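Local coordinates for glucose-6-phosphate isomerase (Plasmodium falciparum, PDB 3QKI), which probably catalyses the reversible conversion of glucose 6-phosphate to fructose 6-phosphate, an early step of glycolysis, at residues F218-F222 against R233-L238; Q240-V245 against K280-A284; Y567-R572 against L591-L595. All blocks are in the same frame, centred on the assembly; numbering follows the deposited sequence. Where two conformers were deposited one is given.

Interaction 1: F218-F222 against R233-L238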
loop_
_atom_site.group_PDB
_atom_site.type_symbol
_atom_site.label_atom_id
_atom_site.label_comp_id
_atom_site.label_asym_id
_atom_site.label_seq_id
_atom_site.Cartn_x
_atom_site.Cartn_y
_atom_site.Cartn_z
ATOM N N PHE A 218 -15.118 -20.397 -1.307
ATOM C CA PHE A 218 -15.440 -19.700 -0.054
ATOM C C PHE A 218 -15.269 -18.198 -0.155
ATOM O O PHE A 218 -14.272 -17.713 -0.707
ATOM C CB PHE A 218 -14.598 -20.259 1.095
ATOM C CG PHE A 218 -14.970 -21.676 1.458
ATOM C CD1 PHE A 218 -15.904 -21.935 2.459
ATOM C CD2 PHE A 218 -14.379 -22.754 0.812
ATOM C CE1 PHE A 218 -16.236 -23.251 2.803
ATOM C CE2 PHE A 218 -14.736 -24.061 1.136
ATOM C CZ PHE A 218 -15.652 -24.304 2.135
ATOM N N ASN A 219 -16.228 -17.457 0.389
ATOM C CA ASN A 219 -16.131 -16.010 0.390
ATOM C C ASN A 219 -15.374 -15.641 1.677
ATOM O O ASN A 219 -15.968 -15.526 2.741
ATOM C CB ASN A 219 -17.522 -15.395 0.312
ATOM C CG ASN A 219 -17.569 -13.888 0.258
ATOM O OD1 ASN A 219 -16.549 -13.178 0.276
ATOM N ND2 ASN A 219 -18.774 -13.366 0.212
ATOM N N VAL A 220 -14.041 -15.536 1.577
ATOM C CA VAL A 220 -13.170 -15.252 2.713
ATOM C C VAL A 220 -13.014 -13.750 2.894
ATOM O O VAL A 220 -12.655 -13.044 1.955
ATOM C CB VAL A 220 -11.816 -15.990 2.583
ATOM C CG1 VAL A 220 -10.926 -15.757 3.796
ATOM C CG2 VAL A 220 -12.035 -17.483 2.352
ATOM N N ARG A 221 -13.304 -13.268 4.103
ATOM C CA ARG A 221 -13.175 -11.854 4.480
ATOM C C ARG A 221 -12.221 -11.727 5.672
ATOM O O ARG A 221 -12.169 -12.623 6.526
ATOM C CB ARG A 221 -14.559 -11.254 4.834
ATOM C CG ARG A 221 -15.611 -11.478 3.749
ATOM C CD ARG A 221 -15.883 -10.236 2.949
ATOM N NE ARG A 221 -16.883 -10.432 1.888
ATOM C CZ ARG A 221 -18.142 -10.008 1.926
ATOM N NH1 ARG A 221 -18.612 -9.389 3.001
ATOM N NH2 ARG A 221 -18.936 -10.178 0.878
ATOM N N PHE A 222 -11.448 -10.631 5.725
ATOM C CA PHE A 222 -10.502 -10.359 6.822
ATOM C C PHE A 222 -10.973 -9.139 7.604
ATOM O O PHE A 222 -11.059 -8.048 7.049
ATOM C CB PHE A 222 -9.074 -10.195 6.304
ATOM C CG PHE A 222 -8.549 -11.444 5.647
ATOM C CD1 PHE A 222 -8.657 -11.621 4.265
ATOM C CD2 PHE A 222 -7.954 -12.450 6.404
ATOM C CE1 PHE A 222 -8.217 -12.792 3.658
ATOM C CE2 PHE A 222 -7.517 -13.632 5.797
ATOM C CZ PHE A 222 -7.639 -13.791 4.424
ATOM N N ARG A 233 -17.810 -3.814 6.241
ATOM C CA ARG A 233 -17.217 -4.467 5.070
ATOM C C ARG A 233 -17.219 -5.983 5.237
ATOM O O ARG A 233 -17.555 -6.710 4.301
ATOM C CB ARG A 233 -15.777 -3.970 4.839
ATOM C CG ARG A 233 -15.756 -2.541 4.318
ATOM C CD ARG A 233 -14.388 -1.925 4.285
ATOM N NE ARG A 233 -14.487 -0.602 3.654
ATOM C CZ ARG A 233 -14.273 -0.379 2.373
ATOM N NH1 ARG A 233 -13.797 -1.341 1.598
ATOM N NH2 ARG A 233 -14.499 0.822 1.856
ATOM N N ALA A 234 -16.895 -6.462 6.441
ATOM C CA ALA A 234 -16.867 -7.911 6.691
ATOM C C ALA A 234 -18.256 -8.581 6.500
ATOM O O ALA A 234 -18.333 -9.615 5.862
ATOM C CB ALA A 234 -16.322 -8.194 8.089
ATOM N N ILE A 235 -19.340 -7.969 7.013
ATOM C CA ILE A 235 -20.703 -8.560 6.984
ATOM C C ILE A 235 -21.558 -8.303 5.746
ATOM O O ILE A 235 -22.582 -8.965 5.578
ATOM C CB ILE A 235 -21.477 -8.189 8.246
ATOM C CG1 ILE A 235 -21.734 -6.649 8.325
ATOM C CG2 ILE A 235 -20.753 -8.740 9.460
ATOM C CD1 ILE A 235 -22.886 -6.250 9.010
ATOM N N GLN A 236 -21.142 -7.334 4.904
ATOM C CA GLN A 236 -21.743 -6.934 3.622
ATOM C C GLN A 236 -22.320 -8.127 2.827
ATOM O O GLN A 236 -21.506 -8.938 2.373
ATOM C CB GLN A 236 -20.605 -6.291 2.787
ATOM C CG GLN A 236 -20.934 -5.987 1.326
ATOM C CD GLN A 236 -21.300 -4.550 1.171
ATOM O OE1 GLN A 236 -22.184 -4.040 1.858
ATOM N NE2 GLN A 236 -20.564 -3.844 0.326
ATOM N N ASN A 237 -23.651 -8.212 2.611
ATOM C CA ASN A 237 -24.310 -9.265 1.805
ATOM C C ASN A 237 -24.071 -10.709 2.279
ATOM O O ASN A 237 -24.213 -11.651 1.493
ATOM C CB ASN A 237 -23.971 -9.134 0.306
ATOM C CG ASN A 237 -24.490 -7.881 -0.322
ATOM O OD1 ASN A 237 -23.709 -7.060 -0.803
ATOM N ND2 ASN A 237 -25.816 -7.726 -0.346
ATOM N N LEU A 238 -23.705 -10.879 3.554
ATOM C CA LEU A 238 -23.440 -12.223 4.075
ATOM C C LEU A 238 -24.622 -12.668 4.895
ATOM O O LEU A 238 -25.194 -11.859 5.632
ATOM C CB LEU A 238 -22.142 -12.278 4.936
ATOM C CG LEU A 238 -20.777 -12.095 4.236
ATOM C CD1 LEU A 238 -19.643 -12.633 5.084
ATOM C CD2 LEU A 238 -20.718 -12.769 2.890
#

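Interaction 2: Q240-V245 against K280-A284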
loop_
_atom_site.group_PDB
_atom_site.type_symbol
_atom_site.label_atom_id
_atom_site.label_comp_id
_atom_site.label_asym_id
_atom_site.label_seq_id
_atom_site.Cartn_x
_atom_site.Cartn_y
_atom_site.Cartn_z
ATOM N N GLN A 240 -25.710 -14.912 8.046
ATOM C CA GLN A 240 -25.136 -15.533 9.255
ATOM C C GLN A 240 -25.160 -17.053 9.162
ATOM O O GLN A 240 -24.205 -17.689 9.585
ATOM C CB GLN A 240 -25.893 -15.114 10.515
ATOM C CG GLN A 240 -25.676 -13.669 10.931
ATOM C CD GLN A 240 -26.677 -12.720 10.327
ATOM O OE1 GLN A 240 -27.109 -12.881 9.195
ATOM N NE2 GLN A 240 -27.044 -11.688 11.075
ATOM N N TYR A 241 -26.237 -17.624 8.573
ATOM C CA TYR A 241 -26.422 -19.070 8.416
ATOM C C TYR A 241 -25.387 -19.776 7.542
ATOM O O TYR A 241 -25.231 -20.987 7.688
ATOM C CB TYR A 241 -27.841 -19.418 7.933
ATOM C CG TYR A 241 -28.985 -19.060 8.865
ATOM C CD1 TYR A 241 -28.877 -19.250 10.236
ATOM C CD2 TYR A 241 -30.225 -18.678 8.359
ATOM C CE1 TYR A 241 -29.945 -18.990 11.090
ATOM C CE2 TYR A 241 -31.306 -18.414 9.204
ATOM C CZ TYR A 241 -31.164 -18.578 10.571
ATOM O OH TYR A 241 -32.222 -18.302 11.412
ATOM N N ASP A 242 -24.688 -19.048 6.637
ATOM C CA ASP A 242 -23.662 -19.609 5.741
ATOM C C ASP A 242 -22.234 -19.336 6.212
ATOM O O ASP A 242 -21.281 -19.752 5.551
ATOM C CB ASP A 242 -23.779 -18.931 4.354
ATOM C CG ASP A 242 -25.085 -19.083 3.628
ATOM O OD1 ASP A 242 -25.664 -20.188 3.678
ATOM O OD2 ASP A 242 -25.492 -18.121 2.934
ATOM N N THR A 243 -22.086 -18.588 7.296
ATOM C CA THR A 243 -20.816 -18.034 7.756
ATOM C C THR A 243 -20.098 -18.722 8.919
ATOM O O THR A 243 -20.647 -18.835 10.013
ATOM C CB THR A 243 -21.039 -16.536 8.031
ATOM O OG1 THR A 243 -21.694 -15.952 6.896
ATOM C CG2 THR A 243 -19.740 -15.780 8.353
ATOM N N LEU A 244 -18.831 -19.076 8.688
ATOM C CA LEU A 244 -17.914 -19.596 9.698
ATOM C C LEU A 244 -17.037 -18.405 10.141
ATOM O O LEU A 244 -16.558 -17.650 9.304
ATOM C CB LEU A 244 -17.042 -20.729 9.141
ATOM C CG LEU A 244 -16.109 -21.404 10.170
ATOM C CD1 LEU A 244 -16.886 -22.219 11.186
ATOM C CD2 LEU A 244 -15.064 -22.239 9.496
ATOM N N VAL A 245 -16.881 -18.207 11.451
ATOM C CA VAL A 245 -16.083 -17.131 11.997
ATOM C C VAL A 245 -14.838 -17.715 12.679
ATOM O O VAL A 245 -14.960 -18.571 13.562
ATOM C CB VAL A 245 -16.939 -16.271 12.950
ATOM C CG1 VAL A 245 -16.125 -15.158 13.582
ATOM C CG2 VAL A 245 -18.161 -15.700 12.223
ATOM N N LYS A 280 -21.132 -24.121 16.246
ATOM C CA LYS A 280 -20.823 -24.729 14.949
ATOM C C LYS A 280 -20.242 -23.664 14.005
ATOM O O LYS A 280 -19.492 -24.012 13.095
ATOM C CB LYS A 280 -22.065 -25.331 14.286
ATOM C CG LYS A 280 -22.707 -26.465 15.027
ATOM C CD LYS A 280 -23.975 -26.842 14.322
ATOM C CE LYS A 280 -24.761 -27.876 15.082
ATOM N NZ LYS A 280 -26.062 -28.141 14.414
ATOM N N HIS A 281 -20.569 -22.375 14.245
ATOM C CA HIS A 281 -20.166 -21.231 13.413
ATOM C C HIS A 281 -18.914 -20.464 13.898
ATOM O O HIS A 281 -18.528 -19.457 13.286
ATOM C CB HIS A 281 -21.364 -20.272 13.257
ATOM C CG HIS A 281 -22.447 -20.837 12.373
ATOM N ND1 HIS A 281 -22.700 -20.316 11.117
ATOM C CD2 HIS A 281 -23.297 -21.868 12.590
ATOM C CE1 HIS A 281 -23.686 -21.047 10.612
ATOM N NE2 HIS A 281 -24.089 -21.980 11.469
ATOM N N MET A 282 -18.313 -20.901 15.006
ATOM C CA MET A 282 -17.163 -20.219 15.598
ATOM C C MET A 282 -15.981 -21.114 15.837
ATOM O O MET A 282 -16.112 -22.212 16.383
ATOM C CB MET A 282 -17.556 -19.558 16.924
ATOM C CG MET A 282 -18.738 -18.628 16.805
ATOM S SD MET A 282 -18.990 -17.686 18.299
ATOM C CE MET A 282 -18.349 -16.152 17.776
ATOM N N VAL A 283 -14.811 -20.645 15.409
ATOM C CA VAL A 283 -13.546 -21.317 15.650
ATOM C C VAL A 283 -12.502 -20.342 16.207
ATOM O O VAL A 283 -12.594 -19.122 15.976
ATOM C CB VAL A 283 -13.038 -22.314 14.569
ATOM C CG1 VAL A 283 -14.110 -22.690 13.572
ATOM C CG2 VAL A 283 -11.787 -21.844 13.871
ATOM N N ALA A 284 -11.554 -20.857 16.999
ATOM C CA ALA A 284 -10.503 -19.992 17.510
ATOM C C ALA A 284 -9.141 -20.533 17.193
ATOM O O ALA A 284 -8.937 -21.741 17.167
ATOM C CB ALA A 284 -10.648 -19.812 19.016
#

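Interaction 3: Y567-R572 against L591-L595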
loop_
_atom_site.group_PDB
_atom_site.type_symbol
_atom_site.label_atom_id
_atom_site.label_comp_id
_atom_site.label_asym_id
_atom_site.label_seq_id
_atom_site.Cartn_x
_atom_site.Cartn_y
_atom_site.Cartn_z
ATOM N N TYR A 567 -10.864 8.117 29.594
ATOM C CA TYR A 567 -11.340 9.484 29.467
ATOM C C TYR A 567 -12.622 9.529 28.638
ATOM O O TYR A 567 -13.568 10.208 29.025
ATOM C CB TYR A 567 -10.264 10.400 28.871
ATOM C CG TYR A 567 -10.702 11.848 28.840
ATOM C CD1 TYR A 567 -10.855 12.576 30.020
ATOM C CD2 TYR A 567 -10.998 12.478 27.638
ATOM C CE1 TYR A 567 -11.294 13.902 29.999
ATOM C CE2 TYR A 567 -11.432 13.803 27.606
ATOM C CZ TYR A 567 -11.569 14.514 28.789
ATOM O OH TYR A 567 -11.985 15.822 28.752
ATOM N N PHE A 568 -12.650 8.794 27.503
ATOM C CA PHE A 568 -13.831 8.669 26.655
ATOM C C PHE A 568 -14.977 8.043 27.462
ATOM O O PHE A 568 -16.102 8.551 27.431
ATOM C CB PHE A 568 -13.519 7.817 25.408
ATOM C CG PHE A 568 -12.764 8.542 24.315
ATOM C CD1 PHE A 568 -12.353 7.868 23.174
ATOM C CD2 PHE A 568 -12.523 9.920 24.400
ATOM C CE1 PHE A 568 -11.668 8.539 22.163
ATOM C CE2 PHE A 568 -11.832 10.588 23.392
ATOM C CZ PHE A 568 -11.398 9.889 22.282
ATOM N N ASN A 569 -14.673 6.962 28.200
ATOM C CA ASN A 569 -15.667 6.300 29.039
ATOM C C ASN A 569 -16.292 7.282 30.072
ATOM O O ASN A 569 -17.515 7.414 30.113
ATOM C CB ASN A 569 -15.065 5.049 29.696
ATOM C CG ASN A 569 -15.992 4.331 30.648
ATOM O OD1 ASN A 569 -17.193 4.204 30.428
ATOM N ND2 ASN A 569 -15.440 3.827 31.724
ATOM N N ASP A 570 -15.465 8.011 30.838
ATOM C CA ASP A 570 -15.971 8.957 31.833
ATOM C C ASP A 570 -16.742 10.104 31.201
ATOM O O ASP A 570 -17.795 10.479 31.708
ATOM C CB ASP A 570 -14.840 9.506 32.719
ATOM C CG ASP A 570 -13.997 8.492 33.485
ATOM O OD1 ASP A 570 -14.381 7.300 33.532
ATOM O OD2 ASP A 570 -12.924 8.878 33.988
ATOM N N THR A 571 -16.242 10.645 30.077
ATOM C CA THR A 571 -16.872 11.778 29.395
ATOM C C THR A 571 -18.209 11.423 28.741
ATOM O O THR A 571 -19.196 12.143 28.946
ATOM C CB THR A 571 -15.873 12.453 28.444
ATOM O OG1 THR A 571 -14.688 12.768 29.177
ATOM C CG2 THR A 571 -16.431 13.712 27.824
ATOM N N ARG A 572 -18.242 10.331 27.941
ATOM C CA ARG A 572 -19.462 9.909 27.235
ATOM C C ARG A 572 -20.606 9.579 28.198
ATOM O O ARG A 572 -21.769 9.829 27.881
ATOM C CB ARG A 572 -19.203 8.680 26.332
ATOM C CG ARG A 572 -18.272 8.916 25.152
ATOM C CD ARG A 572 -18.849 9.839 24.112
ATOM N NE ARG A 572 -18.090 9.709 22.874
ATOM C CZ ARG A 572 -18.168 10.551 21.858
ATOM N NH1 ARG A 572 -18.974 11.605 21.920
ATOM N NH2 ARG A 572 -17.451 10.344 20.769
ATOM N N LEU A 591 -9.379 16.804 21.925
ATOM C CA LEU A 591 -10.320 15.948 22.650
ATOM C C LEU A 591 -11.640 16.686 22.868
ATOM O O LEU A 591 -12.702 16.077 22.718
ATOM C CB LEU A 591 -9.765 15.459 23.991
ATOM C CG LEU A 591 -8.671 14.380 23.935
ATOM C CD1 LEU A 591 -8.170 14.081 25.311
ATOM C CD2 LEU A 591 -9.150 13.105 23.263
ATOM N N ASN A 592 -11.566 18.008 23.184
ATOM C CA ASN A 592 -12.742 18.858 23.378
ATOM C C ASN A 592 -13.551 18.923 22.092
ATOM O O ASN A 592 -14.775 18.841 22.154
ATOM C CB ASN A 592 -12.346 20.285 23.797
ATOM C CG ASN A 592 -11.916 20.430 25.232
ATOM O OD1 ASN A 592 -12.300 19.645 26.116
ATOM N ND2 ASN A 592 -11.112 21.459 25.496
ATOM N N TYR A 593 -12.871 19.057 20.928
ATOM C CA TYR A 593 -13.558 19.083 19.645
ATOM C C TYR A 593 -14.171 17.698 19.374
ATOM O O TYR A 593 -15.360 17.605 19.077
ATOM C CB TYR A 593 -12.607 19.521 18.510
ATOM C CG TYR A 593 -13.258 19.515 17.148
ATOM C CD1 TYR A 593 -14.441 20.213 16.915
ATOM C CD2 TYR A 593 -12.691 18.816 16.086
ATOM C CE1 TYR A 593 -15.052 20.204 15.663
ATOM C CE2 TYR A 593 -13.287 18.810 14.826
ATOM C CZ TYR A 593 -14.481 19.486 14.624
ATOM O OH TYR A 593 -15.102 19.462 13.399
ATOM N N TYR A 594 -13.380 16.634 19.541
ATOM C CA TYR A 594 -13.828 15.255 19.290
ATOM C C TYR A 594 -15.095 14.888 20.095
ATOM O O TYR A 594 -15.998 14.226 19.576
ATOM C CB TYR A 594 -12.692 14.233 19.583
ATOM C CG TYR A 594 -13.116 12.814 19.297
ATOM C CD1 TYR A 594 -13.260 12.357 17.982
ATOM C CD2 TYR A 594 -13.503 11.962 20.328
ATOM C CE1 TYR A 594 -13.724 11.065 17.708
ATOM C CE2 TYR A 594 -13.954 10.669 20.064
ATOM C CZ TYR A 594 -14.032 10.214 18.752
ATOM O OH TYR A 594 -14.468 8.937 18.487
ATOM N N LEU A 595 -15.150 15.322 21.360
ATOM C CA LEU A 595 -16.247 14.998 22.278
ATOM C C LEU A 595 -17.445 15.941 22.279
ATOM O O LEU A 595 -18.445 15.623 22.916
ATOM C CB LEU A 595 -15.704 14.742 23.693
ATOM C CG LEU A 595 -14.799 13.520 23.826
ATOM C CD1 LEU A 595 -13.982 13.588 25.065
ATOM C CD2 LEU A 595 -15.594 12.232 23.768
HETATM O O HOH W 1 -13.001 17.017 26.576
HETATM O O HOH W 2 -17.057 12.069 18.416
#

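Interaction 1: F218-F222 against R233-L238
Arg221, on the edge strand 219-223 of the five-stranded parallel sheet, reaches the carboxy-terminal end of helix 228-235 and collects backbone oxygens there, a worked example of how one arginine can bind a helix terminus to a strand. Two of its nitrogens share a single acceptor. The guanidinium meets Gln236 O end-on, with NH1 at 3.0 Å and NH2 at 3.2 Å from that oxygen, which lies almost in the guanidinium plane. The NH1 bond is fairly straight (156° at the hydrogen) and uses a lone pair of Gln236 O. NH1 also donates to Ala234 O at 2.9 Å, but from above the carbonyl plane, 62° out of it, so this bond is the less well aligned of NH1's two. A bend in the arginine chain at chi2 (-104°) turns the group toward these carbonyls.

The helix belongs to a beta-alpha-beta crossover that starts on strand 219-223 and ends on strand 243-248, passing over strand 168-172 between them. Gln236 is where the chain leaves the helix, and a type II turn from Ile235 to Leu238, closed by Leu238 N to Ile235 O (3.0 Å), presents Gln236 O to the arginine. The positive charge beside this helix end would be expected to suit the carbonyls gathered there.

Leu238 lays CD2 over one face of the guanidinium, 3.5 Å above its plane and off toward the rim; the same methyl lies 3.4 Å from Asn219 ND2. The other branch of that amide steadies the arginine: Asn219 OD1 accepts from Arg221 NE at 3.2 Å. Arg233, by contrast, sends its own guanidinium outward to Glu186 and Asn384 of the second subunit.

Interaction 2: Q240-V245 against K280-A284
His281 meets the 240-245 segment through both its ring and its backbone, and across from it Val245 and Leu244 have the next largest buried surfaces. The ring nitrogen ND1 donates to Thr243 O at 2.8 Å, coming from above the carbonyl plane, 40° out of it. The ring edge at CE1 faces Tyr241 O, 3.3 Å from CE1 and in the ring plane. With ND1 as donor, the bond between NE2 and Cys161 N is consistent with a neutral imidazole held at both nitrogens, and Phe166 meets the ring edge-to-face.

Val245 carries the backbone pairing. Its N donates to His281 O at 2.8 Å, and its O accepts from Val283 N, also at 2.8 Å, nearly in line with the carbonyl bond. Met282, the bridge partner between those two, adds a CA-H contact to Val245 O. The side chains of Val245 and Met282 share the face of the sheet covered by helix 255-268.

On the other face Leu244, with CG anti to the backbone N (chi1 -176°), brings CD1 to 3.7 Å from Val283 CG1, the two side chains crossing at about a right angle. Such pairing, with one residue bonded to both flanks of its opposite number, is that of adjacent parallel strands joined by a beta-alpha-beta crossover; strand 243-248 then runs on to the sugar-phosphate-binding residues Ser249, Lys250 and Thr251.

Interaction 3: Y567-R572 against L591-L595
Leu595 is the knob of this contact, its side chain seated among Tyr567, Phe568, Thr571 and Arg572, four residues of one face of helix 555-573. The two methyls divide the hole between them. CD1 lies 3.6 Å from Tyr567 CE2 and 3.7 Å from Thr571 CG2, while CD2 is centred over a face of the Arg572 guanidinium, 3.6 Å above its plane. One turn earlier Leu591 spreads its own methyls, CD1 against the Tyr567 ring and CD2 to 3.7 Å from Phe568 CE2. Phe568 also leans on Tyr594: the ring planes are inclined by only 26° but barely overlap, and Phe568 CZ comes to 3.5 Å from Tyr594 CE2.

Around this apolar centre two waters tie the polar rims together. One joins Tyr567 OH, 2.7 Å away, to Asn592 OD1. The other lies at the guanidinium edge, accepts from Arg572 NH2 and donates to Tyr594 O, sitting over the centre of the Tyr594 ring as it does so. Thr571 OG1 donates to Tyr567 O at 2.8 Å, back along its own helix, and rests over the Tyr567 ring. With OG1 turned back in this way, CG2 stands anti to the backbone N and meets the leucine.

Further out, Asp466 of the second subunit grips both partners, in a salt bridge with Arg572 NE and a hydrogen bond with Tyr594 OH. A single knob-into-hole thus joins the last two helices of the chain, their segments inclined at 50°, set against the dimer interface.

In the fold
Interactions 1 and 2 serve the same parallel sheet and follow each other along the chain, touching where Leu238 packs on Thr243. Interaction 2, a buried contact, pairs two neighbouring strands by backbone bonds, with a histidine extending the join; interaction 1, partly buried, fastens a crossover helix to the edge strand through one arginine. Interaction 3 stands apart, its centre 32 Å from that of interaction 1, and joins helices by apolar packing and bridging waters. Arginine serves differently in interactions 1 and 3: in the former Arg221 binds carbonyls, in the latter Arg572 lies flat on a leucine. Interactions 1 and 3 both reach the second subunit; interaction 2 does not.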